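Local coordinates for protein cell division GTPase FtsZ, diverged (Clostridium botulinum C, PDB 3V3T) that belongs to the tubulin/FtsZ superfamily of cytoskeletal GTPase-like proteins, as a diverged, TubZ-like member, at residues F237-G249 with V282-V294. The protein carries 1 engineered substitution. Sequence-based numbering, arbitrary orientation.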
# COMPACT_ATOMS: atom_id res chain seq x y z
N PHE A 237 -4.69 -7.55 -2.67
CA PHE A 237 -5.14 -6.20 -3.04
C PHE A 237 -6.63 -6.13 -3.31
O PHE A 237 -7.21 -7.06 -3.84
CB PHE A 237 -4.41 -5.69 -4.28
CG PHE A 237 -2.97 -5.37 -4.04
CD1 PHE A 237 -2.56 -4.08 -3.80
CD2 PHE A 237 -2.03 -6.38 -4.02
CE1 PHE A 237 -1.21 -3.79 -3.56
CE2 PHE A 237 -0.67 -6.10 -3.79
CZ PHE A 237 -0.28 -4.80 -3.56
N ALA A 238 -7.25 -5.00 -2.94
CA ALA A 238 -8.66 -4.79 -3.17
C ALA A 238 -8.99 -4.96 -4.65
O ALA A 238 -8.30 -4.44 -5.52
CB ALA A 238 -9.07 -3.42 -2.71
N GLU A 239 -10.07 -5.68 -4.93
CA GLU A 239 -10.46 -5.93 -6.30
C GLU A 239 -10.71 -4.65 -7.12
O GLU A 239 -11.39 -3.73 -6.66
CB GLU A 239 -11.71 -6.80 -6.33
CG GLU A 239 -12.26 -7.03 -7.73
CD GLU A 239 -13.47 -7.93 -7.72
OE1 GLU A 239 -14.00 -8.21 -6.62
OE2 GLU A 239 -13.90 -8.37 -8.80
N TYR A 240 -10.21 -4.63 -8.35
CA TYR A 240 -10.50 -3.52 -9.26
C TYR A 240 -11.32 -4.00 -10.46
O TYR A 240 -11.14 -5.12 -10.93
CB TYR A 240 -9.21 -2.82 -9.72
CG TYR A 240 -8.23 -3.68 -10.48
CD1 TYR A 240 -8.26 -3.76 -11.87
CD2 TYR A 240 -7.23 -4.40 -9.81
CE1 TYR A 240 -7.35 -4.52 -12.58
CE2 TYR A 240 -6.31 -5.18 -10.51
CZ TYR A 240 -6.37 -5.23 -11.89
OH TYR A 240 -5.46 -5.99 -12.59
N THR A 241 -12.22 -3.15 -10.94
CA THR A 241 -13.16 -3.55 -11.99
C THR A 241 -12.84 -2.95 -13.36
O THR A 241 -13.46 -3.32 -14.35
CB THR A 241 -14.62 -3.20 -11.62
OG1 THR A 241 -14.67 -1.88 -11.05
CG2 THR A 241 -15.18 -4.20 -10.62
N THR A 242 -11.88 -2.03 -13.40
CA THR A 242 -11.49 -1.44 -14.67
C THR A 242 -10.52 -2.36 -15.41
O THR A 242 -10.09 -3.38 -14.88
CB THR A 242 -10.85 -0.05 -14.48
OG1 THR A 242 -9.79 -0.15 -13.53
CG2 THR A 242 -11.87 0.93 -13.99
N ASN A 243 -10.18 -1.98 -16.64
CA ASN A 243 -9.33 -2.79 -17.51
C ASN A 243 -8.11 -2.07 -18.08
O ASN A 243 -7.49 -2.54 -19.04
CB ASN A 243 -10.15 -3.38 -18.66
CG ASN A 243 -10.64 -4.78 -18.36
OD1 ASN A 243 -10.05 -5.77 -18.81
ND2 ASN A 243 -11.72 -4.88 -17.58
N THR A 244 -7.79 -0.91 -17.52
CA THR A 244 -6.63 -0.17 -17.97
C THR A 244 -5.74 0.17 -16.81
O THR A 244 -6.22 0.39 -15.69
CB THR A 244 -7.02 1.15 -18.67
OG1 THR A 244 -7.64 2.02 -17.72
CG2 THR A 244 -7.97 0.89 -19.81
N CYS A 245 -4.44 0.21 -17.06
CA CYS A 245 -3.52 0.81 -16.11
C CYS A 245 -2.60 1.75 -16.87
O CYS A 245 -2.71 1.91 -18.08
CB CYS A 245 -2.72 -0.24 -15.34
SG CYS A 245 -1.75 -1.32 -16.36
N GLU A 246 -1.67 2.37 -16.15
CA GLU A 246 -0.81 3.37 -16.76
C GLU A 246 0.53 2.74 -17.16
O GLU A 246 0.82 2.57 -18.34
CB GLU A 246 -0.64 4.55 -15.80
CG GLU A 246 -0.86 5.92 -16.43
CD GLU A 246 -2.20 6.05 -17.14
OE1 GLU A 246 -3.19 5.45 -16.69
OE2 GLU A 246 -2.26 6.77 -18.15
N PHE A 247 1.35 2.39 -16.17
CA PHE A 247 2.60 1.69 -16.45
C PHE A 247 2.51 0.28 -15.87
O PHE A 247 2.01 0.09 -14.76
CB PHE A 247 3.80 2.38 -15.81
CG PHE A 247 4.06 3.76 -16.33
CD1 PHE A 247 3.52 4.19 -17.52
CD2 PHE A 247 4.88 4.63 -15.62
CE1 PHE A 247 3.77 5.46 -18.00
CE2 PHE A 247 5.14 5.89 -16.10
CZ PHE A 247 4.59 6.31 -17.29
N MET A 248 2.99 -0.70 -16.63
CA MET A 248 3.04 -2.07 -16.17
C MET A 248 4.47 -2.58 -16.15
O MET A 248 5.24 -2.33 -17.07
CB MET A 248 2.17 -2.96 -17.06
CG MET A 248 2.16 -4.40 -16.66
SD MET A 248 1.06 -5.38 -17.73
CE MET A 248 -0.53 -4.79 -17.20
N GLY A 249 4.85 -3.26 -15.07
CA GLY A 249 6.16 -3.87 -14.97
C GLY A 249 6.04 -5.38 -14.98
O GLY A 249 5.21 -5.95 -14.26
N VAL A 282 4.04 -9.32 -11.93
CA VAL A 282 3.48 -8.21 -12.67
C VAL A 282 3.14 -7.09 -11.70
O VAL A 282 2.47 -7.31 -10.68
CB VAL A 282 2.17 -8.62 -13.39
CG1 VAL A 282 1.62 -7.44 -14.21
CG2 VAL A 282 2.39 -9.85 -14.26
N VAL A 283 3.58 -5.89 -12.02
CA VAL A 283 3.19 -4.72 -11.27
C VAL A 283 2.39 -3.81 -12.18
O VAL A 283 2.89 -3.37 -13.21
CB VAL A 283 4.43 -3.95 -10.78
CG1 VAL A 283 4.00 -2.74 -9.94
CG2 VAL A 283 5.33 -4.88 -9.98
N ALA A 284 1.14 -3.55 -11.80
CA ALA A 284 0.26 -2.68 -12.56
C ALA A 284 0.01 -1.39 -11.77
O ALA A 284 -0.44 -1.45 -10.63
CB ALA A 284 -1.05 -3.39 -12.86
N THR A 285 0.31 -0.25 -12.37
CA THR A 285 0.20 1.03 -11.67
C THR A 285 -0.71 1.99 -12.42
O THR A 285 -0.88 1.87 -13.62
CB THR A 285 1.59 1.70 -11.52
OG1 THR A 285 2.09 2.05 -12.82
CG2 THR A 285 2.58 0.74 -10.86
N GLY A 286 -1.30 2.94 -11.71
CA GLY A 286 -2.18 3.91 -12.34
C GLY A 286 -3.59 3.38 -12.55
O GLY A 286 -4.34 3.92 -13.34
N ILE A 287 -3.95 2.32 -11.83
CA ILE A 287 -5.29 1.76 -11.92
C ILE A 287 -6.27 2.69 -11.23
O ILE A 287 -5.98 3.23 -10.15
CB ILE A 287 -5.36 0.38 -11.23
CG1 ILE A 287 -4.53 -0.64 -11.99
CG2 ILE A 287 -6.79 -0.10 -11.10
CD1 ILE A 287 -4.30 -1.96 -11.23
N GLU A 288 -7.44 2.89 -11.82
CA GLU A 288 -8.45 3.69 -11.13
C GLU A 288 -8.64 3.14 -9.72
O GLU A 288 -8.78 1.94 -9.54
CB GLU A 288 -9.78 3.69 -11.88
CG GLU A 288 -10.48 5.02 -11.85
CD GLU A 288 -9.64 6.12 -12.47
OE1 GLU A 288 -9.00 5.87 -13.52
OE2 GLU A 288 -9.60 7.24 -11.90
N PRO A 289 -8.62 4.01 -8.70
CA PRO A 289 -8.82 3.62 -7.30
C PRO A 289 -10.12 2.82 -7.08
O PRO A 289 -11.17 3.17 -7.63
CB PRO A 289 -8.88 4.97 -6.57
CG PRO A 289 -8.08 5.90 -7.47
CD PRO A 289 -8.36 5.46 -8.86
N GLN A 290 -10.03 1.77 -6.26
CA GLN A 290 -11.09 0.75 -6.17
C GLN A 290 -12.33 1.20 -5.38
O GLN A 290 -12.68 0.62 -4.35
CB GLN A 290 -10.51 -0.55 -5.60
CG GLN A 290 -9.29 -1.11 -6.39
CD GLN A 290 -7.95 -0.67 -5.82
OE1 GLN A 290 -7.74 0.52 -5.57
NE2 GLN A 290 -7.04 -1.63 -5.57
N LYS A 291 -13.00 2.23 -5.90
CA LYS A 291 -14.19 2.79 -5.27
C LYS A 291 -15.30 1.76 -5.01
O LYS A 291 -15.87 1.71 -3.92
CB LYS A 291 -14.73 3.97 -6.10
CG LYS A 291 -13.99 5.29 -5.82
CD LYS A 291 -13.64 6.08 -7.09
CE LYS A 291 -12.85 7.34 -6.76
NZ LYS A 291 -13.66 8.29 -5.92
N THR A 292 -15.59 0.94 -6.01
CA THR A 292 -16.61 -0.10 -5.88
C THR A 292 -16.34 -1.05 -4.71
O THR A 292 -17.23 -1.30 -3.91
CB THR A 292 -16.71 -0.94 -7.19
OG1 THR A 292 -16.80 -0.05 -8.30
CG2 THR A 292 -17.95 -1.84 -7.17
N THR A 293 -15.12 -1.58 -4.61
CA THR A 293 -14.82 -2.49 -3.52
C THR A 293 -14.96 -1.78 -2.18
O THR A 293 -15.47 -2.36 -1.23
CB THR A 293 -13.39 -3.01 -3.60
OG1 THR A 293 -13.21 -3.66 -4.85
CG2 THR A 293 -13.13 -4.00 -2.45
N VAL A 294 -14.50 -0.53 -2.11
CA VAL A 294 -14.58 0.22 -0.86
C VAL A 294 -16.03 0.49 -0.50
O VAL A 294 -16.43 0.36 0.65
CB VAL A 294 -13.83 1.58 -0.95
CG1 VAL A 294 -14.14 2.42 0.27
CG2 VAL A 294 -12.34 1.37 -1.09
O HOH W 1 -13.17 -1.81 -7.07
O HOH W 2 -10.62 0.26 -10.70
O HOH W 3 -8.18 1.57 -14.32
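The antiparallel pairing of strands 247-252 and 281-287 begins at a classic beta bulge, where Glu-246 and Phe-247 share one partner, Thr-285. Thr-285 O takes a short bond from Glu-246 N (2.7 Å) and a weak one from Phe-247 N. Phe-247 O is gripped twice by Thr-285, through N and through OG1 (2.8 Å), the hydroxyl reaching it because chi1 of 66° sets OG1 between backbone N and carbonyl carbon. Gly-249 and Val-283 follow as a hydrogen-bonded pair with two nearly straight bonds. On the face bearing Met-248 and Ala-284, Cys-245 SG rests on Ala-284 CB and Met-248 CG on Val-282 CG1. At Gly-286, which has a positive phi (82°) and whose CA lies 3.8 Å from Glu-246 CB, the chain turns a corner and leads on to helix 291-306. These strands are neighbours in the C-terminal part of the tubulin-like fold, whose sheet runs on through strand 211-217 into the GTPase-domain strands. Past the corner, Ile-287 projects CD1 over one face of the Tyr-240 ring, a CH-pi contact 3.9 Å from the ring centroid, while its CG2 touches Tyr-240 CB; Tyr-240 OH bonds to Val-265 O. One water bridges Thr-242 OG1 and Glu-288 O; a second joins Glu-288 N to Thr-244 O. At the N-cap position of the helix, Gln-290 bends at chi2 (95°) so that NE2 gives a hydrogen bond to Ala-238 O (3.1 Å), with OE1 held by Ser-212 OG. Within the first turn, Thr-293 OG1 donates to Glu-239 O (2.6 Å), which also accepts a bond from a water that in turn accepts one from Thr-293 N.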